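Local coordinates for secondary thiamine-phosphate synthase enzyme (Thermus thermophilus, PDB 2CU5) that is a UPF0047 (YjbQ) family protein that may act as a thiamine-phosphate synthase, at the interface of chains A and B. Sequence-based numbering; all coordinates share one arbitrary frame. Chains: chain A/B, Conserved Hypothetical Protein TT1486.

Contact 1: the interface of chains A and B. Residues chain A 32-33, 97; chain B 4, 35, 127, 129.
A:Leu33 and A:Leu97, from neighbouring strands 32-37 and 93-99 of chain A, push their branched ends onto B:Tyr35, B:Arg127, B:Val4 and B:Leu129 of chain B. The patch is a non-polar seam between copies of one UPF0047 protein within the three-copy deposited assembly, which may reflect the working oligomer; no nitrogen or oxygen of one chain comes within bonding reach of the other.

One aromatic contact lies at its centre. Methyl CD2 of A:Leu33 stands over the middle of the B:Tyr35 ring, 3.7 Å above the plane, a CH-pi contact made by the tip of a side chain that crosses the tyrosine obliquely. CG of B:Tyr35 is anti to the backbone N (chi1 171°), which carries the ring out beside its own carbonyl, beneath A:Leu33 and alongside A:Leu97. The branch carbon CG of A:Leu97 sits beyond the CE2 corner of the ring, tilted above its plane, at 3.6 Å from CE2. An alanine in place of B:Tyr35 would probably leave the CD2 methyl of A:Leu33 without its aromatic floor and open a gap beside A:Leu97.

The remaining packing is aliphatic. B:Arg127 works here through its hydrocarbon stem: extended from CG to NE, it runs antiparallel to the side chain of A:Leu33, with CD 3.8 Å from CG of A:Leu33. The same CD lies close against CD2 of A:Leu97. The guanidinium of B:Arg127 continues towards the start of chain A strand 32-37, where NH2 comes to 4.0 Å from CA of A:Gly32, a contact without a hydrogen bond. The two methyls of A:Leu33 divide their work: CD1 leaves the ring to CD2 and meets the C-terminal residue B:Leu129, whose side chain lies roughly perpendicular to it, CD1 to CD1 at 3.5 Å. At the far end, CD1 of A:Leu97 touches methyl CG1 of B:Val4 at 3.7 Å.

Contact 2: the interface of chains A and B. Residues chain A 16, 46, 59, 63, 89-90; chain B 85, 88-89.
Helix 81-90 of chain B packs against helices 53-66 and 81-90 of chain A and reaches strands 15-18 and 43-48, a helix-led interface between copies of a UPF0047 (YjbQ) family protein. B:Leu88 is the knob, with 99 Å² hidden by chain A. With CG anti to the backbone N (chi1 176°), the side chain projects off the helix and puts its fork between A:Phe16, A:Thr46 and A:Thr90. CD1 meets A:Phe16 tip to tip, 4.0 Å from ring atom CZ, while CD2 lies 3.7 Å from the hydroxyl OG1 of A:Thr90. A:Thr46 stands across the leucine, its OG1 near the branch carbon CG.

One turn back on the helix, B:Leu85 faces helix 53-66. Methyl CD2 of A:Leu59 presses on the backbone of B:Leu85, 3.5 Å from CA, a tight fit; CD1 of B:Leu85 meets CD2 of A:Leu63 more loosely. On the other flank, CD2 of B:Leu89 reaches CB of its counterpart A:Leu89.

Polar links run through water. Water 1 joins the carbonyl O of B:Leu88, at 2.7 Å, to OG1 of A:Thr46, at 2.8 Å, and lies near the carbonyl of A:Thr90. Water 2 takes the same B:Leu88 O and bridges it to the carbonyl O of A:Thr90, at 2.9 Å, with A:Leu89 O a longer partner.

Contact 1: the interface of chains A and B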
# COMPACT_ATOMS: atom_id res chain seq x y z
N GLY A 32 16.24 5.70 13.15
CA GLY A 32 16.19 4.53 12.29
C GLY A 32 14.77 4.36 11.77
O GLY A 32 13.92 5.22 11.98
N LEU A 33 14.51 3.24 11.10
CA LEU A 33 13.18 3.00 10.56
C LEU A 33 12.18 2.70 11.67
O LEU A 33 12.53 2.19 12.73
CB LEU A 33 13.22 1.84 9.55
CG LEU A 33 13.91 2.22 8.23
CD1 LEU A 33 14.19 0.98 7.40
CD2 LEU A 33 13.02 3.19 7.48
N LEU A 97 11.11 6.70 8.29
CA LEU A 97 12.41 7.06 8.85
C LEU A 97 12.23 8.01 10.02
O LEU A 97 11.37 8.89 9.99
CB LEU A 97 13.26 7.77 7.79
CG LEU A 97 13.66 7.00 6.54
CD1 LEU A 97 14.17 7.97 5.48
CD2 LEU A 97 14.70 5.98 6.90
N VAL B 4 20.59 8.12 4.67
CA VAL B 4 19.83 7.77 3.48
C VAL B 4 20.42 8.41 2.23
O VAL B 4 21.01 9.49 2.30
CB VAL B 4 18.35 8.22 3.60
CG1 VAL B 4 17.78 7.79 4.94
CG2 VAL B 4 18.25 9.73 3.43
N TYR B 35 14.90 0.11 1.60
CA TYR B 35 13.72 0.96 1.82
C TYR B 35 13.70 2.16 0.87
O TYR B 35 14.70 2.85 0.71
CB TYR B 35 13.70 1.45 3.28
CG TYR B 35 12.67 2.51 3.60
CD1 TYR B 35 11.32 2.17 3.78
CD2 TYR B 35 13.04 3.84 3.77
CE1 TYR B 35 10.38 3.14 4.14
CE2 TYR B 35 12.10 4.81 4.12
CZ TYR B 35 10.78 4.46 4.31
OH TYR B 35 9.88 5.41 4.70
N ARG B 127 17.29 3.74 1.74
CA ARG B 127 17.98 3.36 2.97
C ARG B 127 18.18 1.86 3.03
O ARG B 127 17.27 1.08 2.77
CB ARG B 127 17.19 3.80 4.21
CG ARG B 127 17.94 3.54 5.51
CD ARG B 127 17.05 3.77 6.72
NE ARG B 127 17.71 3.45 7.98
CZ ARG B 127 18.62 4.22 8.57
NH1 ARG B 127 19.01 5.36 8.01
NH2 ARG B 127 19.14 3.85 9.74
N LEU B 129 18.60 -1.39 5.10
CA LEU B 129 18.25 -1.87 6.44
C LEU B 129 19.42 -2.57 7.10
O LEU B 129 20.29 -3.10 6.36
CB LEU B 129 17.06 -2.84 6.38
CG LEU B 129 15.64 -2.25 6.41
CD1 LEU B 129 15.38 -1.44 5.15
CD2 LEU B 129 14.63 -3.39 6.52
OXT LEU B 129 19.45 -2.61 8.36

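Contact 2: the interface of chains A and B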
# COMPACT_ATOMS: atom_id res chain seq x y z
N PHE A 16 -9.50 11.54 8.79
CA PHE A 16 -8.07 11.30 8.88
C PHE A 16 -7.59 11.90 10.19
O PHE A 16 -7.66 13.12 10.40
CB PHE A 16 -7.35 11.98 7.71
CG PHE A 16 -7.57 11.29 6.39
CD1 PHE A 16 -6.77 10.22 6.01
CD2 PHE A 16 -8.58 11.70 5.53
CE1 PHE A 16 -6.97 9.56 4.80
CE2 PHE A 16 -8.79 11.06 4.31
CZ PHE A 16 -7.98 9.99 3.95
N THR A 46 -1.99 6.07 6.32
CA THR A 46 -1.51 6.72 5.11
C THR A 46 -0.68 7.94 5.46
O THR A 46 -0.77 8.47 6.58
CB THR A 46 -2.70 7.17 4.21
OG1 THR A 46 -2.21 7.69 2.97
CG2 THR A 46 -3.51 8.26 4.90
N LEU A 59 -10.24 13.75 -0.25
CA LEU A 59 -9.88 12.33 -0.24
C LEU A 59 -11.04 11.47 0.25
O LEU A 59 -11.38 10.46 -0.37
CB LEU A 59 -8.66 12.09 0.66
CG LEU A 59 -7.30 12.55 0.12
CD1 LEU A 59 -6.22 12.40 1.20
CD2 LEU A 59 -6.95 11.73 -1.12
N LEU A 63 -13.19 8.90 -1.93
CA LEU A 63 -13.17 7.50 -1.51
C LEU A 63 -14.60 6.97 -1.33
O LEU A 63 -14.86 5.78 -1.54
CB LEU A 63 -12.40 7.33 -0.20
CG LEU A 63 -10.88 7.35 -0.32
CD1 LEU A 63 -10.28 7.38 1.08
CD2 LEU A 63 -10.40 6.11 -1.08
N LEU A 89 -7.60 -0.51 0.09
CA LEU A 89 -7.04 0.46 -0.85
C LEU A 89 -5.99 1.36 -0.22
O LEU A 89 -5.01 1.74 -0.87
CB LEU A 89 -8.16 1.34 -1.43
CG LEU A 89 -9.17 0.64 -2.33
CD1 LEU A 89 -10.27 1.63 -2.74
CD2 LEU A 89 -8.47 0.09 -3.56
N THR A 90 -6.20 1.71 1.04
CA THR A 90 -5.30 2.61 1.74
C THR A 90 -4.07 1.86 2.24
O THR A 90 -2.94 2.31 2.05
CB THR A 90 -6.03 3.29 2.92
OG1 THR A 90 -7.15 4.02 2.42
CG2 THR A 90 -5.10 4.24 3.66
N LEU B 85 -5.25 11.64 -4.25
CA LEU B 85 -5.94 10.35 -4.17
C LEU B 85 -5.13 9.24 -4.81
O LEU B 85 -5.00 8.16 -4.23
CB LEU B 85 -7.32 10.43 -4.84
CG LEU B 85 -8.08 9.10 -4.89
CD1 LEU B 85 -8.28 8.53 -3.49
CD2 LEU B 85 -9.45 9.33 -5.55
N LEU B 88 -2.38 8.24 -2.47
CA LEU B 88 -2.87 7.43 -1.35
C LEU B 88 -3.16 6.00 -1.78
O LEU B 88 -2.86 5.04 -1.06
CB LEU B 88 -4.15 8.06 -0.75
CG LEU B 88 -4.85 7.30 0.38
CD1 LEU B 88 -5.65 8.27 1.24
CD2 LEU B 88 -5.76 6.21 -0.21
N LEU B 89 -3.74 5.85 -2.97
CA LEU B 89 -4.08 4.53 -3.50
C LEU B 89 -2.85 3.70 -3.87
O LEU B 89 -2.86 2.48 -3.77
CB LEU B 89 -4.97 4.67 -4.73
CG LEU B 89 -6.35 5.30 -4.51
CD1 LEU B 89 -7.05 5.48 -5.85
CD2 LEU B 89 -7.18 4.41 -3.60
O HOH W 1 -1.77 5.33 1.44
O HOH W 2 -1.86 2.30 -0.64

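Contact 1 and contact 2 belong to the same A-B interface, with the centres of their C-alpha atoms about 23 Å apart. They share no residue, and in both chains they draw on different elements: strands of both chains plus the end segments of chain B in contact 1, mainly helices with strand support in contact 2. Chain B is therefore held at two separated places, which should restrict rocking of one subunit against the other. The interface is not an exact two-fold, and the deposited assembly has three copies, so each chain could present one kind of surface to one neighbour and another to the next.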